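Local coordinates for protein receptor-type adenylate cyclase gresag 4.1 (Trypanosoma brucei, PDB 1FX2) that makes cyclic AMP and diphosphate from ATP through its catalytic domain, the part modelled here, and could also act as a receptor for an unknown ligand, at residues C54-V57 against S63-I66; S70-V75 against A188-Q193. All blocks are in the same frame, centred on the assembly; numbering follows the deposited sequence.

In the fold
From the N terminus the chain runs through strand 13-20 and helix 34-51 into strand 55-60, the outermost strand on one side of the seven-stranded sheet within this chain. Contact 1 closes a short loop at once, pairing 55-60 with 63-68 as a beta hairpin whose turn carries D62. Strand 63-68 then leads directly into helix 71-87, and contact 2 opens at that helix's first turn. Its loop is long: 112 residues pass before helix 188-192 comes back to meet it near the surface. The two loops neither nest nor cross but follow in series, one building the sheet's edge and the other joining two helices; the centres of the two contacts lie about 19 Å apart.

Contact 1 of 2, residues C54-V57 against S63-I66; sequences CYEV and SFMI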
loop_
_atom_site.group_PDB
_atom_site.type_symbol
_atom_site.label_atom_id
_atom_site.label_comp_id
_atom_site.label_asym_id
_atom_site.label_seq_id
_atom_site.Cartn_x
_atom_site.Cartn_y
_atom_site.Cartn_z
ATOM N N CYS A 54 15.330 -19.819 -6.432
ATOM C CA CYS A 54 13.984 -19.674 -6.998
ATOM C C CYS A 54 13.780 -20.645 -8.161
ATOM O O CYS A 54 14.732 -21.443 -8.496
ATOM C CB CYS A 54 13.786 -18.188 -7.449
ATOM S SG CYS A 54 13.728 -17.002 -6.114
ATOM N N TYR A 55 12.651 -20.563 -8.852
ATOM C CA TYR A 55 12.340 -21.516 -9.893
ATOM C C TYR A 55 11.829 -20.782 -11.110
ATOM O O TYR A 55 10.870 -20.013 -11.045
ATOM C CB TYR A 55 11.204 -22.439 -9.356
ATOM C CG TYR A 55 10.716 -23.487 -10.326
ATOM C CD1 TYR A 55 11.516 -24.572 -10.637
ATOM C CD2 TYR A 55 9.461 -23.384 -10.903
ATOM C CE1 TYR A 55 11.052 -25.570 -11.497
ATOM C CE2 TYR A 55 8.981 -24.373 -11.799
ATOM C CZ TYR A 55 9.806 -25.456 -12.067
ATOM O OH TYR A 55 9.329 -26.422 -12.935
ATOM N N GLU A 56 12.461 -21.038 -12.249
ATOM C CA GLU A 56 11.983 -20.430 -13.473
ATOM C C GLU A 56 10.758 -21.185 -13.922
ATOM O O GLU A 56 10.889 -22.383 -14.334
ATOM C CB GLU A 56 13.095 -20.487 -14.554
ATOM C CG GLU A 56 12.704 -19.796 -15.892
ATOM C CD GLU A 56 13.865 -19.812 -16.883
ATOM O OE1 GLU A 56 15.017 -19.813 -16.454
ATOM O OE2 GLU A 56 13.498 -19.885 -18.077
ATOM N N VAL A 57 9.586 -20.533 -14.003
ATOM C CA VAL A 57 8.374 -21.221 -14.442
ATOM C C VAL A 57 8.404 -21.252 -15.957
ATOM O O VAL A 57 8.184 -22.330 -16.577
ATOM C CB VAL A 57 7.121 -20.482 -13.935
ATOM C CG1 VAL A 57 5.850 -21.204 -14.426
ATOM C CG2 VAL A 57 7.227 -20.341 -12.406
ATOM N N SER A 63 10.080 -11.883 -21.373
ATOM C CA SER A 63 9.283 -11.883 -20.145
ATOM C C SER A 63 9.601 -13.121 -19.315
ATOM O O SER A 63 9.360 -14.259 -19.783
ATOM C CB SER A 63 7.823 -11.911 -20.495
ATOM O OG SER A 63 7.384 -10.939 -21.510
ATOM N N PHE A 64 10.010 -12.939 -18.068
ATOM C CA PHE A 64 10.235 -14.079 -17.134
ATOM C C PHE A 64 9.045 -14.197 -16.174
ATOM O O PHE A 64 8.445 -13.178 -15.754
ATOM C CB PHE A 64 11.510 -13.912 -16.256
ATOM C CG PHE A 64 12.748 -14.416 -16.885
ATOM C CD1 PHE A 64 13.410 -13.643 -17.809
ATOM C CD2 PHE A 64 13.279 -15.653 -16.543
ATOM C CE1 PHE A 64 14.575 -14.119 -18.368
ATOM C CE2 PHE A 64 14.410 -16.130 -17.077
ATOM C CZ PHE A 64 15.117 -15.361 -18.024
ATOM N N MET A 65 8.731 -15.459 -15.845
ATOM C CA MET A 65 7.776 -15.775 -14.726
ATOM C C MET A 65 8.614 -16.651 -13.816
ATOM O O MET A 65 9.060 -17.748 -14.197
ATOM C CB MET A 65 6.505 -16.477 -15.237
ATOM C CG MET A 65 5.588 -16.810 -14.031
ATOM S SD MET A 65 4.214 -17.789 -14.744
ATOM C CE MET A 65 3.306 -18.286 -13.244
ATOM N N ILE A 66 8.784 -16.196 -12.581
ATOM C CA ILE A 66 9.675 -16.888 -11.591
ATOM C C ILE A 66 8.871 -17.141 -10.292
ATOM O O ILE A 66 8.088 -16.272 -9.887
ATOM C CB ILE A 66 10.886 -15.968 -11.242
ATOM C CG1 ILE A 66 11.741 -15.718 -12.514
ATOM C CG2 ILE A 66 11.791 -16.650 -10.147
ATOM C CD1 ILE A 66 12.657 -14.534 -12.384
#
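V57 lies against M65, its CG1 methyl 3.8 Å from M65 SD on one face of the hairpin. The thioether gets there because M65 CG stands anti to the backbone N (chi1 178°) and the chain stays extended to CE, and strand 154-157 packs on the two side chains through D155 and Y156. Beneath them V57 N donates to M65 O at 2.8 Å, a moderately bent bond. E56 and I66 form the neighbouring antiparallel non-hydrogen-bonded pair, with a CA-H contact from I66 CA to Y55 O at 3.4 Å. I66 then puts its CG2 methyl 3.7 Å from C54 CB.

On the face bearing E56 and I66, the extended glutamate brings its carboxylate obliquely up to one corner of the F64 ring, E56 CD 3.7 Å from F64 CE2. Carboxylate and ring planes are 67° apart, so this is no stack. OE2 is gripped twice, by a salt bridge to R46 and a hydrogen bond from T59 OG1, which helps to hold the carboxylate in place. I49 of helix 34-51 packs on E56 and I66, while H42 meets the F64 ring edge-to-face.

M65 also shares a backbone hydrogen bond with K58, and V57 has a helical backbone (psi -56°); two successive residues thus face one, a beta bulge. The whole is the hairpin of the class III cyclase catalytic domain, whose turn holds D62, a predicted magnesium ligand, and S63 OG is hydrogen-bonded to D19, the second predicted ligand.

Contact 2 of 2, residues S70-V75 against A188-Q193; sequences SPFAAV and AEDRKQ
The first turn of helix 71-87 comes up to the short helix 188-192 with F72 and D190 nearest, their CA atoms 6.7 Å apart. The N-terminal turn of a long helix meets the side and C-terminal end of a short one, near the surface of the cyclase domain. S70 is the N-cap of the longer helix, its OG accepting from A73 N at 3.0 Å, and P71 follows at the start of the helix, packed on S185 and L186.

F72, with CG anti to its own N (chi1 -169°), swings its ring out to D190. The carboxylate runs parallel to the ring, 1° between planes, but only OD1 overhangs the face, at its rim 3.5 Å from F72 CG; OD2 lies beyond, on the CB side. Further out, Q193 brushes the ring loosely, its CB 4.1 Å from F72 CZ.

D190 OD2 also accepts from S187 N, the bond that an N3 side chain makes to the N-cap residue in a capping box. K192 forms a salt bridge to D89 of the second subunit. No direct hydrogen bond joins the two segments; instead a water accepts from F72 N at 3.0 Å and donates to D190 OD2 at 3.0 Å.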
loop_
_atom_site.group_PDB
_atom_site.type_symbol
_atom_site.label_atom_id
_atom_site.label_comp_id
_atom_site.label_asym_id
_atom_site.label_seq_id
_atom_site.Cartn_x
_atom_site.Cartn_y
_atom_site.Cartn_z
ATOM N N SER A 70 10.096 -18.628 -0.895
ATOM C CA SER A 70 10.431 -17.613 0.100
ATOM C C SER A 70 10.109 -16.214 -0.423
ATOM O O SER A 70 10.659 -15.807 -1.434
ATOM C CB SER A 70 11.974 -17.666 0.353
ATOM O OG SER A 70 12.418 -16.514 1.010
ATOM N N PRO A 71 9.339 -15.435 0.270
ATOM C CA PRO A 71 9.050 -14.086 -0.201
ATOM C C PRO A 71 10.326 -13.241 -0.174
ATOM O O PRO A 71 10.581 -12.459 -1.105
ATOM C CB PRO A 71 8.030 -13.570 0.812
ATOM C CG PRO A 71 7.379 -14.825 1.331
ATOM C CD PRO A 71 8.462 -15.809 1.423
ATOM N N PHE A 72 11.188 -13.376 0.848
ATOM C CA PHE A 72 12.394 -12.511 0.929
ATOM C C PHE A 72 13.373 -12.885 -0.203
ATOM O O PHE A 72 14.003 -11.969 -0.762
ATOM C CB PHE A 72 13.092 -12.628 2.317
ATOM C CG PHE A 72 14.166 -11.593 2.563
ATOM C CD1 PHE A 72 13.860 -10.254 2.505
ATOM C CD2 PHE A 72 15.459 -11.990 2.873
ATOM C CE1 PHE A 72 14.876 -9.303 2.784
ATOM C CE2 PHE A 72 16.444 -11.022 3.146
ATOM C CZ PHE A 72 16.113 -9.746 3.096
ATOM N N ALA A 73 13.453 -14.152 -0.582
ATOM C CA ALA A 73 14.371 -14.485 -1.653
ATOM C C ALA A 73 13.914 -13.824 -2.926
ATOM O O ALA A 73 14.755 -13.412 -3.734
ATOM C CB ALA A 73 14.425 -16.017 -1.830
ATOM N N ALA A 74 12.617 -13.754 -3.167
ATOM C CA ALA A 74 12.118 -13.146 -4.387
ATOM C C ALA A 74 12.447 -11.642 -4.374
ATOM O O ALA A 74 12.795 -11.047 -5.417
ATOM C CB ALA A 74 10.619 -13.328 -4.434
ATOM N N VAL A 75 12.280 -10.964 -3.241
ATOM C CA VAL A 75 12.583 -9.583 -3.129
ATOM C C VAL A 75 14.083 -9.384 -3.316
ATOM O O VAL A 75 14.507 -8.416 -4.040
ATOM C CB VAL A 75 12.147 -9.067 -1.740
ATOM C CG1 VAL A 75 12.715 -7.691 -1.438
ATOM C CG2 VAL A 75 10.663 -9.039 -1.730
ATOM N N ALA A 188 8.981 -9.367 9.911
ATOM C CA ALA A 188 9.341 -8.038 10.381
ATOM C C ALA A 188 10.828 -7.738 10.252
ATOM O O ALA A 188 11.237 -6.629 9.873
ATOM C CB ALA A 188 8.875 -7.883 11.909
ATOM N N GLU A 189 11.644 -8.782 10.520
ATOM C CA GLU A 189 13.084 -8.604 10.430
ATOM C C GLU A 189 13.484 -8.424 8.950
ATOM O O GLU A 189 14.348 -7.574 8.628
ATOM C CB GLU A 189 13.838 -9.817 11.045
ATOM C CG GLU A 189 15.370 -9.796 10.838
ATOM C CD GLU A 189 16.120 -8.668 11.586
ATOM O OE1 GLU A 189 16.594 -8.928 12.712
ATOM O OE2 GLU A 189 16.315 -7.546 11.036
ATOM N N ASP A 190 12.825 -9.175 8.064
ATOM C CA ASP A 190 13.078 -9.065 6.587
ATOM C C ASP A 190 12.716 -7.607 6.183
ATOM O O ASP A 190 13.437 -6.978 5.398
ATOM C CB ASP A 190 12.122 -9.908 5.709
ATOM C CG ASP A 190 12.291 -11.468 5.747
ATOM O OD1 ASP A 190 13.386 -11.995 5.990
ATOM O OD2 ASP A 190 11.285 -12.199 5.426
ATOM N N ARG A 191 11.589 -7.060 6.654
ATOM C CA ARG A 191 11.226 -5.721 6.251
ATOM C C ARG A 191 12.222 -4.660 6.676
ATOM O O ARG A 191 12.280 -3.571 6.091
ATOM C CB ARG A 191 9.823 -5.328 6.719
ATOM C CG ARG A 191 8.813 -6.160 5.916
ATOM C CD ARG A 191 7.374 -5.686 6.182
ATOM N NE ARG A 191 7.009 -5.999 7.524
ATOM C CZ ARG A 191 6.456 -7.130 7.808
ATOM N NH1 ARG A 191 6.213 -7.972 6.811
ATOM N NH2 ARG A 191 6.085 -7.373 9.068
ATOM N N LYS A 192 12.939 -4.875 7.795
ATOM C CA LYS A 192 13.927 -3.910 8.197
ATOM C C LYS A 192 15.102 -3.845 7.258
ATOM O O LYS A 192 15.841 -2.847 7.301
ATOM C CB LYS A 192 14.500 -4.253 9.592
ATOM C CG LYS A 192 13.364 -4.135 10.631
ATOM C CD LYS A 192 13.863 -4.298 12.047
ATOM C CE LYS A 192 12.578 -4.174 13.001
ATOM N NZ LYS A 192 13.143 -3.970 14.339
ATOM N N GLN A 193 15.267 -4.878 6.449
ATOM C CA GLN A 193 16.374 -4.901 5.501
ATOM C C GLN A 193 16.062 -4.350 4.155
ATOM O O GLN A 193 16.914 -4.387 3.258
ATOM C CB GLN A 193 16.871 -6.332 5.297
ATOM C CG GLN A 193 17.315 -6.936 6.664
ATOM C CD GLN A 193 18.699 -6.473 7.091
ATOM O OE1 GLN A 193 18.862 -5.462 7.808
ATOM N NE2 GLN A 193 19.727 -7.203 6.628
HETATM O O HOH W 1 10.506 -14.415 3.588
#